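Local atomic coordinates of tyrocidine synthase 2 (Brevibacillus parabrevis, PDB entry 6TA8), a protein that is a large multidomain synthase, represented in this crystal structure by a segment containing a condensation domain. Residues R52-R63 / D154-H164. Residues are numbered along the deposited sequence; the frame is centred on the assembly and turned at random.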
loop_
_atom_site.group_PDB
_atom_site.type_symbol
_atom_site.label_atom_id
_atom_site.label_comp_id
_atom_site.label_asym_id
_atom_site.label_seq_id
_atom_site.Cartn_x
_atom_site.Cartn_y
_atom_site.Cartn_z
ATOM N N ARG A 52 -1.448 11.977 -13.356
ATOM C CA ARG A 52 -1.204 11.691 -11.947
ATOM C C ARG A 52 -2.467 11.775 -11.098
ATOM O O ARG A 52 -2.441 11.353 -9.937
ATOM C CB ARG A 52 -0.142 12.646 -11.398
ATOM C CG ARG A 52 -0.578 14.098 -11.366
ATOM C CD ARG A 52 0.597 15.024 -11.113
ATOM N NE ARG A 52 0.152 16.360 -10.731
ATOM C CZ ARG A 52 0.940 17.428 -10.680
ATOM N NH1 ARG A 52 2.227 17.324 -10.987
ATOM N NH2 ARG A 52 0.443 18.603 -10.321
ATOM N N HIS A 53 -3.562 12.312 -11.642
ATOM C CA HIS A 53 -4.837 12.286 -10.937
ATOM C C HIS A 53 -5.478 10.906 -10.961
ATOM O O HIS A 53 -6.415 10.658 -10.195
ATOM C CB HIS A 53 -5.793 13.310 -11.547
ATOM C CG HIS A 53 -6.180 13.002 -12.959
ATOM N ND1 HIS A 53 -5.425 13.398 -14.041
ATOM C CD2 HIS A 53 -7.240 12.327 -13.466
ATOM C CE1 HIS A 53 -6.002 12.983 -15.154
ATOM N NE2 HIS A 53 -7.105 12.331 -14.834
ATOM N N HIS A 54 -5.002 10.011 -11.824
ATOM C CA HIS A 54 -5.496 8.639 -11.916
ATOM C C HIS A 54 -4.410 7.729 -11.344
ATOM O O HIS A 54 -3.546 7.230 -12.069
ATOM C CB HIS A 54 -5.846 8.270 -13.354
ATOM C CG HIS A 54 -6.645 7.010 -13.476
ATOM N ND1 HIS A 54 -7.132 6.551 -14.681
ATOM C CD2 HIS A 54 -7.044 6.114 -12.543
ATOM C CE1 HIS A 54 -7.794 5.425 -14.486
ATOM N NE2 HIS A 54 -7.756 5.137 -13.197
ATOM N N TRP A 55 -4.466 7.520 -10.031
ATOM C CA TRP A 55 -3.464 6.754 -9.301
ATOM C C TRP A 55 -4.005 6.456 -7.910
ATOM O O TRP A 55 -3.503 6.988 -6.915
ATOM C CB TRP A 55 -2.149 7.533 -9.219
ATOM C CG TRP A 55 -0.918 6.678 -9.203
ATOM C CD1 TRP A 55 -0.297 6.118 -10.280
ATOM C CD2 TRP A 55 -0.147 6.302 -8.055
ATOM N NE1 TRP A 55 0.807 5.408 -9.874
ATOM C CE2 TRP A 55 0.922 5.505 -8.513
ATOM C CE3 TRP A 55 -0.260 6.555 -6.686
ATOM C CZ2 TRP A 55 1.871 4.962 -7.651
ATOM C CZ3 TRP A 55 0.685 6.015 -5.831
ATOM C CH2 TRP A 55 1.735 5.229 -6.317
ATOM N N ASN A 56 -5.032 5.615 -7.832
ATOM C CA ASN A 56 -5.872 5.505 -6.648
ATOM C C ASN A 56 -5.776 4.114 -6.030
ATOM O O ASN A 56 -5.074 3.226 -6.520
ATOM C CB ASN A 56 -7.333 5.817 -6.994
ATOM C CG ASN A 56 -7.470 6.900 -8.045
ATOM O OD1 ASN A 56 -6.690 7.851 -8.083
ATOM N ND2 ASN A 56 -8.471 6.762 -8.906
ATOM N N GLN A 57 -6.492 3.954 -4.920
ATOM C CA GLN A 57 -6.810 2.666 -4.322
ATOM C C GLN A 57 -8.315 2.621 -4.112
ATOM O O GLN A 57 -8.926 3.634 -3.758
ATOM C CB GLN A 57 -6.075 2.457 -2.989
ATOM C CG GLN A 57 -4.610 2.075 -3.132
ATOM C CD GLN A 57 -3.940 1.826 -1.795
ATOM O OE1 GLN A 57 -4.427 2.264 -0.751
ATOM N NE2 GLN A 57 -2.814 1.121 -1.820
ATOM N N ALA A 58 -8.917 1.457 -4.338
ATOM C CA ALA A 58 -10.368 1.357 -4.284
ATOM C C ALA A 58 -10.783 -0.017 -3.783
ATOM O O ALA A 58 -10.051 -1.000 -3.932
ATOM C CB ALA A 58 -10.996 1.628 -5.658
ATOM N N VAL A 59 -11.971 -0.068 -3.177
ATOM C CA VAL A 59 -12.590 -1.310 -2.742
ATOM C C VAL A 59 -14.037 -1.315 -3.215
ATOM O O VAL A 59 -14.678 -0.265 -3.333
ATOM C CB VAL A 59 -12.515 -1.503 -1.207
ATOM C CG1 VAL A 59 -11.068 -1.508 -0.733
ATOM C CG2 VAL A 59 -13.315 -0.429 -0.479
ATOM N N MET A 60 -14.550 -2.509 -3.498
ATOM C CA MET A 60 -15.927 -2.699 -3.937
ATOM C C MET A 60 -16.659 -3.514 -2.884
ATOM O O MET A 60 -16.309 -4.674 -2.641
ATOM C CB MET A 60 -15.980 -3.393 -5.301
ATOM C CG MET A 60 -17.384 -3.633 -5.836
ATOM S SD MET A 60 -18.129 -2.167 -6.576
ATOM C CE MET A 60 -17.154 -2.005 -8.069
ATOM N N LEU A 61 -17.658 -2.907 -2.252
ATOM C CA LEU A 61 -18.431 -3.555 -1.204
ATOM C C LEU A 61 -19.753 -4.073 -1.760
ATOM O O LEU A 61 -20.182 -3.716 -2.859
ATOM C CB LEU A 61 -18.678 -2.588 -0.044
ATOM C CG LEU A 61 -17.435 -1.880 0.500
ATOM C CD1 LEU A 61 -17.808 -0.909 1.609
ATOM C CD2 LEU A 61 -16.413 -2.894 0.990
ATOM N N PHE A 62 -20.404 -4.928 -0.974
ATOM C CA PHE A 62 -21.647 -5.563 -1.381
ATOM C C PHE A 62 -22.558 -5.717 -0.172
ATOM O O PHE A 62 -22.092 -5.880 0.960
ATOM C CB PHE A 62 -21.386 -6.931 -2.032
ATOM C CG PHE A 62 -22.635 -7.707 -2.349
ATOM C CD1 PHE A 62 -23.584 -7.197 -3.218
ATOM C CD2 PHE A 62 -22.853 -8.951 -1.782
ATOM C CE1 PHE A 62 -24.732 -7.911 -3.511
ATOM C CE2 PHE A 62 -23.997 -9.670 -2.071
ATOM C CZ PHE A 62 -24.937 -9.149 -2.935
ATOM N N ARG A 63 -23.862 -5.650 -0.422
ATOM C CA ARG A 63 -24.866 -5.883 0.611
ATOM C C ARG A 63 -26.080 -6.512 -0.054
ATOM O O ARG A 63 -26.694 -5.893 -0.929
ATOM C CB ARG A 63 -25.244 -4.583 1.324
ATOM C CG ARG A 63 -25.909 -4.788 2.674
ATOM C CD ARG A 63 -26.220 -3.463 3.349
ATOM N NE ARG A 63 -27.126 -3.623 4.483
ATOM C CZ ARG A 63 -26.733 -3.702 5.749
ATOM N NH1 ARG A 63 -25.443 -3.636 6.050
ATOM N NH2 ARG A 63 -27.629 -3.847 6.716
ATOM N N ASP A 154 -29.499 -8.542 -7.714
ATOM C CA ASP A 154 -28.954 -9.450 -6.713
ATOM C C ASP A 154 -28.217 -8.704 -5.603
ATOM O O ASP A 154 -27.247 -9.218 -5.042
ATOM C CB ASP A 154 -28.028 -10.473 -7.370
ATOM C CG ASP A 154 -26.952 -9.827 -8.220
ATOM O OD1 ASP A 154 -27.057 -8.614 -8.501
ATOM O OD2 ASP A 154 -25.997 -10.533 -8.608
ATOM N N GLY A 155 -28.665 -7.500 -5.276
ATOM C CA GLY A 155 -28.071 -6.699 -4.225
ATOM C C GLY A 155 -27.562 -5.374 -4.753
ATOM O O GLY A 155 -27.841 -4.971 -5.886
ATOM N N ASP A 156 -26.799 -4.687 -3.906
ATOM C CA ASP A 156 -26.228 -3.386 -4.226
ATOM C C ASP A 156 -24.715 -3.444 -4.073
ATOM O O ASP A 156 -24.208 -3.952 -3.066
ATOM C CB ASP A 156 -26.805 -2.290 -3.324
ATOM C CG ASP A 156 -28.252 -1.968 -3.649
ATOM O OD1 ASP A 156 -28.796 -2.554 -4.608
ATOM O OD2 ASP A 156 -28.846 -1.126 -2.942
ATOM N N HIS A 157 -24.002 -2.925 -5.069
ATOM C CA HIS A 157 -22.549 -2.837 -5.037
ATOM C C HIS A 157 -22.141 -1.396 -4.761
ATOM O O HIS A 157 -22.685 -0.466 -5.364
ATOM C CB HIS A 157 -21.941 -3.316 -6.357
ATOM C CG HIS A 157 -22.287 -4.729 -6.705
ATOM N ND1 HIS A 157 -21.558 -5.808 -6.252
ATOM C CD2 HIS A 157 -23.283 -5.243 -7.466
ATOM C CE1 HIS A 157 -22.090 -6.924 -6.717
ATOM N NE2 HIS A 157 -23.137 -6.609 -7.456
ATOM N N LEU A 158 -21.186 -1.214 -3.851
ATOM C CA LEU A 158 -20.725 0.110 -3.445
ATOM C C LEU A 158 -19.232 0.218 -3.726
ATOM O O LEU A 158 -18.427 -0.492 -3.113
ATOM C CB LEU A 158 -21.025 0.367 -1.970
ATOM C CG LEU A 158 -20.790 1.801 -1.489
ATOM C CD1 LEU A 158 -21.759 2.760 -2.165
ATOM C CD2 LEU A 158 -20.906 1.891 0.025
ATOM N N LEU A 159 -18.867 1.107 -4.645
ATOM C CA LEU A 159 -17.476 1.359 -4.993
ATOM C C LEU A 159 -16.990 2.602 -4.261
ATOM O O LEU A 159 -17.680 3.627 -4.244
ATOM C CB LEU A 159 -17.317 1.539 -6.504
ATOM C CG LEU A 159 -15.947 1.997 -7.007
ATOM C CD1 LEU A 159 -14.885 0.949 -6.711
ATOM C CD2 LEU A 159 -16.001 2.305 -8.493
ATOM N N VAL A 160 -15.809 2.508 -3.655
ATOM C CA VAL A 160 -15.200 3.611 -2.914
ATOM C C VAL A 160 -13.778 3.764 -3.437
ATOM O O VAL A 160 -12.888 2.988 -3.071
ATOM C CB VAL A 160 -15.210 3.378 -1.400
ATOM C CG1 VAL A 160 -14.557 4.549 -0.682
ATOM C CG2 VAL A 160 -16.632 3.164 -0.899
ATOM N N ALA A 161 -13.557 4.762 -4.288
ATOM C CA ALA A 161 -12.253 5.022 -4.885
ATOM C C ALA A 161 -11.681 6.312 -4.317
ATOM O O ALA A 161 -12.347 7.353 -4.334
ATOM C CB ALA A 161 -12.354 5.113 -6.408
ATOM N N ILE A 162 -10.452 6.240 -3.811
ATOM C CA ILE A 162 -9.772 7.379 -3.208
ATOM C C ILE A 162 -8.367 7.465 -3.782
ATOM O O ILE A 162 -7.680 6.447 -3.919
ATOM C CB ILE A 162 -9.718 7.267 -1.668
ATOM C CG1 ILE A 162 -11.106 6.976 -1.097
ATOM C CG2 ILE A 162 -9.155 8.539 -1.060
ATOM C CD1 ILE A 162 -11.116 6.797 0.400
ATOM N N HIS A 163 -7.941 8.682 -4.115
ATOM C CA HIS A 163 -6.586 8.893 -4.606
ATOM C C HIS A 163 -5.571 8.441 -3.563
ATOM O O HIS A 163 -5.743 8.671 -2.363
ATOM C CB HIS A 163 -6.371 10.366 -4.952
ATOM C CG HIS A 163 -5.213 10.608 -5.870
ATOM N ND1 HIS A 163 -3.920 10.753 -5.416
ATOM C CD2 HIS A 163 -5.156 10.731 -7.218
ATOM C CE1 HIS A 163 -3.115 10.955 -6.444
ATOM N NE2 HIS A 163 -3.839 10.947 -7.549
ATOM N N HIS A 164 -4.502 7.796 -4.032
ATOM C CA HIS A 164 -3.517 7.189 -3.143
ATOM C C HIS A 164 -2.758 8.205 -2.298
ATOM O O HIS A 164 -2.031 7.801 -1.385
ATOM C CB HIS A 164 -2.526 6.360 -3.961
ATOM C CG HIS A 164 -1.876 5.255 -3.188
ATOM N ND1 HIS A 164 -1.895 5.197 -1.810
ATOM C CD2 HIS A 164 -1.188 4.164 -3.600
ATOM C CE1 HIS A 164 -1.250 4.117 -1.408
ATOM N NE2 HIS A 164 -0.810 3.473 -2.475
#
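Asn56–Arg63 and Asp156–His163 pair as antiparallel neighbours at the middle of a mixed sheet in the N-terminal lobe of the condensation-domain fold; His163 and His164 begin the family's HHxxxDG motif. Backbone hydrogen bonds join both ways at Gln57–Ile162, Val59–Val160, Leu61–Leu158 and Arg63–Asp156, and beyond the strand His164 N reaches Trp55 O. Strands 145-152 and 401-402 flank the pair.

Apolar contacts differ by face. Beside helix 122-134, Ala58 CB meets Ala161 CB at 3.8 Å. The bend of Met60 at chi2 (79°) turns SD to 3.8 Å from Leu159 CB, and that at chi3 (71°) carries CE to 3.9 Å from the same CB. The other face, bearing Val59, Leu158 and Ile162, packs on helix 169-187.

Aromatic contacts gather at both ends. Phe62 and His157 lie nearly parallel but slid apart, with Phe62 CD1 over the rim of the imidazole, whose ND1 hydrogen-bonds to Ser403 OG. Asp154 O sits in plane at the Phe62 ring edge, roughly 3.1 Å from CZ, though Asp154 is poorly ordered. The Trp55 six-membered ring, slid well aside (centroids 5.3 Å apart), and the stacked Gln57 amide, its CD 3.5 Å above the imidazole plane, lie on opposite sides of the His164 ring, on which Trp322 also stacks. Gln57 CG adds a CH-pi contact. His164 ND1 donates a hydrogen bond to Val167 O.

Trp55 O lies over one face of His163. Two hydrogen bonds fix that ring: ND1 accepts from Leu165 N, and NE2 donates exactly in the imidazole plane to Arg52 O, 2.8 Å away and nearly straight at 165°.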